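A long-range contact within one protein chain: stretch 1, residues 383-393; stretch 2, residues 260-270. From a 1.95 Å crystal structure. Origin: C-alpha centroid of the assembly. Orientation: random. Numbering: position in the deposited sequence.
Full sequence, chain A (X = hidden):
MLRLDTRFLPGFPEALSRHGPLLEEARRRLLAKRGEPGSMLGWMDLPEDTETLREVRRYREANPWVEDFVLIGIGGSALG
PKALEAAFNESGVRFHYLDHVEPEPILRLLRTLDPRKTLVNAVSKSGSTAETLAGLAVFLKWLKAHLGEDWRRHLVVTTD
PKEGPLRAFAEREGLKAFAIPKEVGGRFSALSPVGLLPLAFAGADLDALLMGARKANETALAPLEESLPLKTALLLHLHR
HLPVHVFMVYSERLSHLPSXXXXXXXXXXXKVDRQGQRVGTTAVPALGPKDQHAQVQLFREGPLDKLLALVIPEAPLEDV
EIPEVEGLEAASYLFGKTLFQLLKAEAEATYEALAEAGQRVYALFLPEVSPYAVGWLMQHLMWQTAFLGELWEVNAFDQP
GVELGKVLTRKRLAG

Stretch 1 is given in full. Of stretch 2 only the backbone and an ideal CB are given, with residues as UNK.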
ATOM      1  N   TRP A 383      16.009 -14.009   6.967  1.00 20.52           N
ATOM      2  CA  TRP A 383      17.191 -14.827   6.693  1.00 21.19           C
ATOM      3  C   TRP A 383      17.583 -14.656   5.230  1.00 21.30           C
ATOM      4  O   TRP A 383      18.756 -14.472   4.906  1.00 20.98           O
ATOM      5  CB  TRP A 383      16.920 -16.307   6.961  1.00 21.40           C
ATOM      6  CG  TRP A 383      17.100 -16.711   8.378  1.00 21.56           C
ATOM      7  CD1 TRP A 383      16.119 -16.925   9.302  1.00 23.11           C
ATOM      8  CD2 TRP A 383      18.344 -16.978   9.041  1.00 22.71           C
ATOM      9  NE1 TRP A 383      16.674 -17.317  10.503  1.00 24.55           N
ATOM     10  CE2 TRP A 383      18.038 -17.357  10.368  1.00 23.00           C
ATOM     11  CE3 TRP A 383      19.690 -16.938   8.640  1.00 21.33           C
ATOM     12  CZ2 TRP A 383      19.025 -17.694  11.301  1.00 22.87           C
ATOM     13  CZ3 TRP A 383      20.676 -17.276   9.572  1.00 20.11           C
ATOM     14  CH2 TRP A 383      20.334 -17.647  10.885  1.00 19.79           C
ATOM     15  N   GLN A 384      16.590 -14.741   4.350  1.00 20.33           N
ATOM     16  CA  GLN A 384      16.816 -14.572   2.920  1.00 21.85           C
ATOM     17  C   GLN A 384      17.579 -13.281   2.695  1.00 21.98           C
ATOM     18  O   GLN A 384      18.575 -13.249   1.983  1.00 21.20           O
ATOM     19  CB  GLN A 384      15.480 -14.498   2.182  1.00 23.40           C
ATOM     20  CG  GLN A 384      15.567 -13.939   0.771  1.00 22.09           C
ATOM     21  CD  GLN A 384      14.202 -13.821   0.124  1.00 24.00           C
ATOM     22  OE1 GLN A 384      13.538 -14.824  -0.129  1.00 25.23           O
ATOM     23  NE2 GLN A 384      13.771 -12.588  -0.138  1.00 22.77           N
ATOM     24  N   THR A 385      17.096 -12.213   3.322  1.00 21.76           N
ATOM     25  CA  THR A 385      17.713 -10.904   3.195  1.00 21.24           C
ATOM     26  C   THR A 385      19.137 -10.865   3.756  1.00 21.94           C
ATOM     27  O   THR A 385      20.037 -10.289   3.135  1.00 23.07           O
ATOM     28  CB  THR A 385      16.846  -9.837   3.890  1.00 22.36           C
ATOM     29  OG1 THR A 385      15.529  -9.851   3.316  1.00 21.95           O
ATOM     30  CG2 THR A 385      17.458  -8.457   3.719  1.00 21.19           C
ATOM     31  N   ALA A 386      19.351 -11.473   4.920  1.00 21.58           N
ATOM     32  CA  ALA A 386      20.689 -11.487   5.511  1.00 21.67           C
ATOM     33  C   ALA A 386      21.652 -12.275   4.613  1.00 21.39           C
ATOM     34  O   ALA A 386      22.793 -11.860   4.408  1.00 22.09           O
ATOM     35  CB  ALA A 386      20.648 -12.093   6.922  1.00 21.65           C
ATOM     36  N   PHE A 387      21.198 -13.405   4.075  1.00 20.71           N
ATOM     37  CA  PHE A 387      22.050 -14.196   3.182  1.00 22.54           C
ATOM     38  C   PHE A 387      22.424 -13.362   1.953  1.00 23.18           C
ATOM     39  O   PHE A 387      23.576 -13.374   1.501  1.00 21.47           O
ATOM     40  CB  PHE A 387      21.342 -15.487   2.730  1.00 21.95           C
ATOM     41  CG  PHE A 387      21.214 -16.540   3.813  1.00 22.75           C
ATOM     42  CD1 PHE A 387      22.279 -16.813   4.673  1.00 22.45           C
ATOM     43  CD2 PHE A 387      20.042 -17.284   3.944  1.00 21.86           C
ATOM     44  CE1 PHE A 387      22.180 -17.816   5.652  1.00 20.61           C
ATOM     45  CE2 PHE A 387      19.929 -18.287   4.915  1.00 21.96           C
ATOM     46  CZ  PHE A 387      21.003 -18.553   5.771  1.00 22.02           C
ATOM     47  N   LEU A 388      21.443 -12.645   1.405  1.00 22.99           N
ATOM     48  CA  LEU A 388      21.688 -11.792   0.247  1.00 23.62           C
ATOM     49  C   LEU A 388      22.697 -10.692   0.580  1.00 23.99           C
ATOM     50  O   LEU A 388      23.441 -10.231  -0.288  1.00 25.66           O
ATOM     51  CB  LEU A 388      20.377 -11.172  -0.246  1.00 22.33           C
ATOM     52  CG  LEU A 388      19.524 -12.120  -1.087  1.00 24.24           C
ATOM     53  CD1 LEU A 388      18.152 -11.513  -1.372  1.00 24.92           C
ATOM     54  CD2 LEU A 388      20.273 -12.415  -2.381  1.00 23.16           C
ATOM     55  N   GLY A 389      22.725 -10.271   1.839  1.00 24.18           N
ATOM     56  CA  GLY A 389      23.681  -9.247   2.234  1.00 23.79           C
ATOM     57  C   GLY A 389      25.095  -9.753   2.000  1.00 25.76           C
ATOM     58  O   GLY A 389      25.990  -8.991   1.618  1.00 26.30           O
ATOM     59  N   GLU A 390      25.300 -11.048   2.229  1.00 26.35           N
ATOM     60  CA  GLU A 390      26.608 -11.660   2.027  1.00 24.69           C
ATOM     61  C   GLU A 390      26.876 -11.884   0.540  1.00 25.76           C
ATOM     62  O   GLU A 390      27.968 -11.597   0.049  1.00 25.11           O
ATOM     63  CB  GLU A 390      26.694 -13.004   2.765  1.00 25.17           C
ATOM     64  CG  GLU A 390      26.581 -12.912   4.288  1.00 26.25           C
ATOM     65  CD  GLU A 390      27.567 -11.924   4.895  1.00 26.86           C
ATOM     66  OE1 GLU A 390      28.617 -11.666   4.267  1.00 26.42           O
ATOM     67  OE2 GLU A 390      27.301 -11.417   6.007  1.00 28.04           O
ATOM     68  N   LEU A 391      25.881 -12.404  -0.173  1.00 25.24           N
ATOM     69  CA  LEU A 391      26.028 -12.662  -1.602  1.00 25.92           C
ATOM     70  C   LEU A 391      26.313 -11.393  -2.399  1.00 26.48           C
ATOM     71  O   LEU A 391      27.024 -11.437  -3.399  1.00 27.21           O
ATOM     72  CB  LEU A 391      24.773 -13.340  -2.155  1.00 25.86           C
ATOM     73  CG  LEU A 391      24.496 -14.771  -1.683  1.00 27.05           C
ATOM     74  CD1 LEU A 391      23.104 -15.186  -2.122  1.00 27.99           C
ATOM     75  CD2 LEU A 391      25.545 -15.724  -2.254  1.00 25.04           C
ATOM     76  N   TRP A 392      25.759 -10.264  -1.961  1.00 25.49           N
ATOM     77  CA  TRP A 392      25.971  -9.004  -2.666  1.00 27.30           C
ATOM     78  C   TRP A 392      27.046  -8.133  -2.024  1.00 26.49           C
ATOM     79  O   TRP A 392      27.279  -7.004  -2.452  1.00 27.18           O
ATOM     80  CB  TRP A 392      24.657  -8.220  -2.775  1.00 26.58           C
ATOM     81  CG  TRP A 392      23.615  -8.908  -3.613  1.00 25.36           C
ATOM     82  CD1 TRP A 392      23.754 -10.085  -4.295  1.00 26.75           C
ATOM     83  CD2 TRP A 392      22.260  -8.484  -3.817  1.00 25.82           C
ATOM     84  NE1 TRP A 392      22.569 -10.422  -4.905  1.00 24.54           N
ATOM     85  CE2 TRP A 392      21.634  -9.459  -4.628  1.00 26.16           C
ATOM     86  CE3 TRP A 392      21.514  -7.378  -3.393  1.00 25.59           C
ATOM     87  CZ2 TRP A 392      20.290  -9.363  -5.023  1.00 26.33           C
ATOM     88  CZ3 TRP A 392      20.176  -7.279  -3.784  1.00 28.20           C
ATOM     89  CH2 TRP A 392      19.580  -8.270  -4.592  1.00 26.95           C
ATOM     90  N   GLU A 393      27.695  -8.665  -0.992  1.00 27.01           N
ATOM     91  CA  GLU A 393      28.775  -7.960  -0.306  1.00 27.83           C
ATOM     92  C   GLU A 393      28.423  -6.566   0.185  1.00 27.86           C
ATOM     93  O   GLU A 393      29.144  -5.597  -0.068  1.00 28.10           O
ATOM     94  CB  GLU A 393      30.001  -7.883  -1.218  1.00 29.73           C
ATOM     95  CG  GLU A 393      30.443  -9.242  -1.726  1.00 34.41           C
ATOM     96  CD  GLU A 393      31.754  -9.186  -2.485  1.00 38.14           C
ATOM     97  OE1 GLU A 393      31.887  -8.342  -3.400  1.00 41.37           O
ATOM     98  OE2 GLU A 393      32.649  -9.994  -2.166  1.00 41.55           O
ATOM     99  N   UNK A 260       5.903  -4.283   4.661  1.00 20.15           N
ATOM    100  CA  UNK A 260       6.942  -4.688   5.606  1.00 20.43           C
ATOM    101  C   UNK A 260       8.130  -5.276   4.841  1.00 19.73           C
ATOM    102  O   UNK A 260       9.291  -4.978   5.147  1.00 19.39           O
ATOM    103  CB  UNK A 260       6.395  -5.700   6.615  1.00 20.43           C
ATOM    104  N   UNK A 261       7.842  -6.110   3.845  1.00 18.29           N
ATOM    105  CA  UNK A 261       8.912  -6.724   3.061  1.00 19.60           C
ATOM    106  C   UNK A 261       9.678  -5.695   2.241  1.00 19.87           C
ATOM    107  O   UNK A 261      10.903  -5.785   2.089  1.00 20.37           O
ATOM    108  CB  UNK A 261       8.338  -7.799   2.136  1.00 19.60           C
ATOM    109  N   UNK A 262       8.955  -4.720   1.697  1.00 20.92           N
ATOM    110  CA  UNK A 262       9.592  -3.678   0.905  1.00 21.95           C
ATOM    111  C   UNK A 262      10.658  -2.942   1.726  1.00 21.91           C
ATOM    112  O   UNK A 262      11.756  -2.696   1.227  1.00 21.05           O
ATOM    113  CB  UNK A 262       8.543  -2.691   0.387  1.00 21.95           C
ATOM    114  N   UNK A 263      10.353  -2.594   2.977  1.00 22.86           N
ATOM    115  CA  UNK A 263      11.360  -1.932   3.804  1.00 22.75           C
ATOM    116  C   UNK A 263      12.498  -2.903   4.092  1.00 22.43           C
ATOM    117  O   UNK A 263      13.671  -2.538   4.026  1.00 22.74           O
ATOM    118  CB  UNK A 263      10.747  -1.418   5.108  1.00 22.75           C
ATOM    119  N   UNK A 264      12.149  -4.135   4.445  1.00 22.78           N
ATOM    120  CA  UNK A 264      13.162  -5.139   4.747  1.00 21.83           C
ATOM    121  C   UNK A 264      14.130  -5.301   3.576  1.00 22.32           C
ATOM    122  O   UNK A 264      15.347  -5.247   3.745  1.00 21.89           O
ATOM    123  CB  UNK A 264      12.503  -6.479   5.080  1.00 21.83           C
ATOM    124  N   UNK A 265      13.574  -5.502   2.386  1.00 23.22           N
ATOM    125  CA  UNK A 265      14.382  -5.705   1.188  1.00 22.16           C
ATOM    126  C   UNK A 265      15.160  -4.465   0.737  1.00 22.02           C
ATOM    127  O   UNK A 265      16.389  -4.499   0.618  1.00 21.61           O
ATOM    128  CB  UNK A 265      13.478  -6.172   0.046  1.00 22.16           C
ATOM    129  N   UNK A 266      14.432  -3.382   0.482  1.00 21.51           N
ATOM    130  CA  UNK A 266      15.005  -2.114   0.024  1.00 22.85           C
ATOM    131  C   UNK A 266      16.070  -1.511   0.940  1.00 22.51           C
ATOM    132  O   UNK A 266      17.180  -1.233   0.510  1.00 22.94           O
ATOM    133  CB  UNK A 266      13.878  -1.094  -0.152  1.00 22.85           C
ATOM    134  N   UNK A 267      15.714  -1.289   2.202  1.00 22.35           N
ATOM    135  CA  UNK A 267      16.638  -0.684   3.149  1.00 22.98           C
ATOM    136  C   UNK A 267      17.858  -1.544   3.458  1.00 23.96           C
ATOM    137  O   UNK A 267      18.938  -1.019   3.725  1.00 22.84           O
ATOM    138  CB  UNK A 267      15.898  -0.373   4.451  1.00 22.98           C
ATOM    139  N   UNK A 268      17.693  -2.863   3.416  1.00 23.24           N
ATOM    140  CA  UNK A 268      18.800  -3.767   3.708  1.00 24.21           C
ATOM    141  C   UNK A 268      19.790  -3.928   2.552  1.00 24.42           C
ATOM    142  O   UNK A 268      21.004  -3.847   2.751  1.00 24.15           O
ATOM    143  CB  UNK A 268      18.244  -5.140   4.090  1.00 24.21           C
ATOM    144  N   UNK A 269      19.264  -4.137   1.348  1.00 24.01           N
ATOM    145  CA  UNK A 269      20.102  -4.383   0.181  1.00 24.21           C
ATOM    146  C   UNK A 269      20.354  -3.227  -0.798  1.00 25.54           C
ATOM    147  O   UNK A 269      21.175  -3.359  -1.711  1.00 26.82           O
ATOM    148  CB  UNK A 269      19.472  -5.533  -0.607  1.00 24.21           C
ATOM    149  N   UNK A 270      19.648  -2.110  -0.628  1.00 24.41           N
ATOM    150  CA  UNK A 270      19.867  -0.956  -1.491  1.00 25.24           C
ATOM    151  C   UNK A 270      21.085  -0.279  -0.895  1.00 25.74           C
ATOM    152  O   UNK A 270      20.977   0.685  -0.131  1.00 24.05           O
ATOM    153  CB  UNK A 270      18.654  -0.026  -1.567  1.00 25.24           C
TER

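The two helices run nearly parallel, 17° between their directions and 10.1 Å apart at closest approach, so the same few faces meet turn after turn.

Positions 260, 262 and 263 are helical and have nothing of stretch 1 within reach of their CB atoms; the contact leaves their identity open. They are W260, V262 and Q263.

Position 261 points sideways, and the first turn of stretch 1 is distant. A short side chain would fall short; a long or aromatic one could reach the Q384 amide. The residue is F261, whose t rotamer brings CE1 to 3.9 Å from Q384 NE2, with the amide at the ring edge, near its plane.

At 264 the ideal CB points sideways and lies 4.9 Å from T385 OG1, leaving room for a medium-sized side chain, such as leucine, methionine or glutamine. L264 extends until CD2 packs 3.5 Å from T385 OG1.

Position 265 also points sideways, its CB 5.3 Å from T385 OG1, while the Q384 amide lies farther along the same side. Apolar groups would fit, but a polar side chain could address these groups directly or through water. H265 does the latter: one water lies 3.0 Å from H265 ND1, accepts from Q384 NE2 at 2.9 Å and donates to T385 OG1 at 3.1 Å, joining the helices where no direct hydrogen bond crosses.

Positions 266 and 267 are out of reach and could carry many residues; they hold D266 and E267. E267 OE2 accepts a bond from Q263 NE2 at 3.0 Å, one turn back.

Position 268 is cramped: its CB points toward stretch 1, and the ideal CB is 3.4 Å from T385 CG2. Alanine, serine or cysteine would suit. S268 places its real CB 3.4 Å from T385 CG2, and in the m rotamer S268 OG donates to L264 O at 2.7 Å, satisfying the hydroxyl within its own helix.

Position 269 points toward a hollow framed by T385, L388, G389 and W392, apolar apart from backbone, so leucine, isoleucine or methionine would fit. L269 fills it and has the largest covered area of its stretch. L269 CB lies 3.7 Å from W392 CZ3, L269 CD1 lies 3.7 Å from L388 CB, and L269 CD2 reaches G389 N at 3.7 Å, where the glycine offers no side chain.

Position 270 leaves helical angles (phi -81°, psi 82°), and an ideal CB would lie 2.8 Å from the carbonyl oxygen of 266, a clash. Glycine avoids this, and G270 is found.

Stretch 2 (260-270) WFVQLHDESLG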
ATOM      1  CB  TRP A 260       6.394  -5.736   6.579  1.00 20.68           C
ATOM      2  CG  TRP A 260       7.444  -6.358   7.451  1.00 20.49           C
ATOM      3  CD1 TRP A 260       7.990  -5.836   8.592  1.00 21.77           C
ATOM      4  CD2 TRP A 260       8.104  -7.607   7.223  1.00 21.47           C
ATOM      5  NE1 TRP A 260       8.954  -6.687   9.090  1.00 21.83           N
ATOM      6  CE2 TRP A 260       9.044  -7.781   8.268  1.00 22.98           C
ATOM      7  CE3 TRP A 260       7.992  -8.600   6.237  1.00 20.94           C
ATOM      8  CZ2 TRP A 260       9.870  -8.909   8.353  1.00 22.62           C
ATOM      9  CZ3 TRP A 260       8.816  -9.727   6.322  1.00 21.83           C
ATOM     10  CH2 TRP A 260       9.744  -9.869   7.375  1.00 20.76           C
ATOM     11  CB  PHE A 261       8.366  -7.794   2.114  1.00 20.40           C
ATOM     12  CG  PHE A 261       9.423  -8.375   1.215  1.00 22.12           C
ATOM     13  CD1 PHE A 261      10.424  -9.196   1.736  1.00 21.50           C
ATOM     14  CD2 PHE A 261       9.475  -8.031  -0.132  1.00 21.40           C
ATOM     15  CE1 PHE A 261      11.465  -9.659   0.929  1.00 24.03           C
ATOM     16  CE2 PHE A 261      10.510  -8.485  -0.947  1.00 24.80           C
ATOM     17  CZ  PHE A 261      11.509  -9.301  -0.414  1.00 23.65           C
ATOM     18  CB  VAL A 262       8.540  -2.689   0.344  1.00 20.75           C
ATOM     19  CG1 VAL A 262       9.231  -1.510  -0.323  1.00 22.40           C
ATOM     20  CG2 VAL A 262       7.667  -3.404  -0.682  1.00 19.51           C
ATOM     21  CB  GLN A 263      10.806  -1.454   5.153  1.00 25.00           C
ATOM     22  CG  GLN A 263      11.950  -1.106   6.113  1.00 25.99           C
ATOM     23  CD  GLN A 263      11.511  -0.528   7.442  1.00 31.52           C
ATOM     24  OE1 GLN A 263      10.486  -0.913   7.991  1.00 34.62           O
ATOM     25  NE2 GLN A 263      12.313   0.385   7.983  1.00 31.61           N
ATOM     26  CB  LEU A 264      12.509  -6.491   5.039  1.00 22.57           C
ATOM     27  CG  LEU A 264      13.512  -7.639   5.225  1.00 23.57           C
ATOM     28  CD1 LEU A 264      14.336  -7.395   6.489  1.00 22.44           C
ATOM     29  CD2 LEU A 264      12.787  -8.971   5.306  1.00 21.49           C
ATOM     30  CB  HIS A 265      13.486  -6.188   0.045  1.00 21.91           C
ATOM     31  CG  HIS A 265      14.232  -6.490  -1.216  1.00 23.75           C
ATOM     32  ND1 HIS A 265      14.926  -7.665  -1.407  1.00 24.38           N
ATOM     33  CD2 HIS A 265      14.413  -5.757  -2.341  1.00 22.52           C
ATOM     34  CE1 HIS A 265      15.502  -7.644  -2.598  1.00 24.83           C
ATOM     35  NE2 HIS A 265      15.205  -6.497  -3.185  1.00 22.82           N
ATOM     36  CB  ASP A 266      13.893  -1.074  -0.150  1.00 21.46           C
ATOM     37  CG  ASP A 266      13.095  -1.259  -1.428  1.00 23.31           C
ATOM     38  OD1 ASP A 266      13.171  -2.341  -2.049  1.00 22.67           O
ATOM     39  OD2 ASP A 266      12.372  -0.305  -1.802  1.00 25.23           O
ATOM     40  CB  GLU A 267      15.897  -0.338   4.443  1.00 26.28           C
ATOM     41  CG  GLU A 267      16.362   0.957   5.071  1.00 29.68           C
ATOM     42  CD  GLU A 267      15.425   1.464   6.151  1.00 30.70           C
ATOM     43  OE1 GLU A 267      14.983   2.627   6.048  1.00 30.65           O
ATOM     44  OE2 GLU A 267      15.135   0.707   7.102  1.00 26.86           O
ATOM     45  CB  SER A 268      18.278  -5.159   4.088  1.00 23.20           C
ATOM     46  OG  SER A 268      17.519  -5.135   5.286  1.00 25.09           O
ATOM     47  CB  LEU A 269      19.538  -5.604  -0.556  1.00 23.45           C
ATOM     48  CG  LEU A 269      19.328  -6.795   0.399  1.00 23.28           C
ATOM     49  CD1 LEU A 269      18.587  -7.934  -0.297  1.00 23.69           C
ATOM     50  CD2 LEU A 269      20.685  -7.264   0.920  1.00 22.94           C
TER
HETATM   51  O   HOH W   1      15.128 -10.118   0.301  1.00 26.24           O
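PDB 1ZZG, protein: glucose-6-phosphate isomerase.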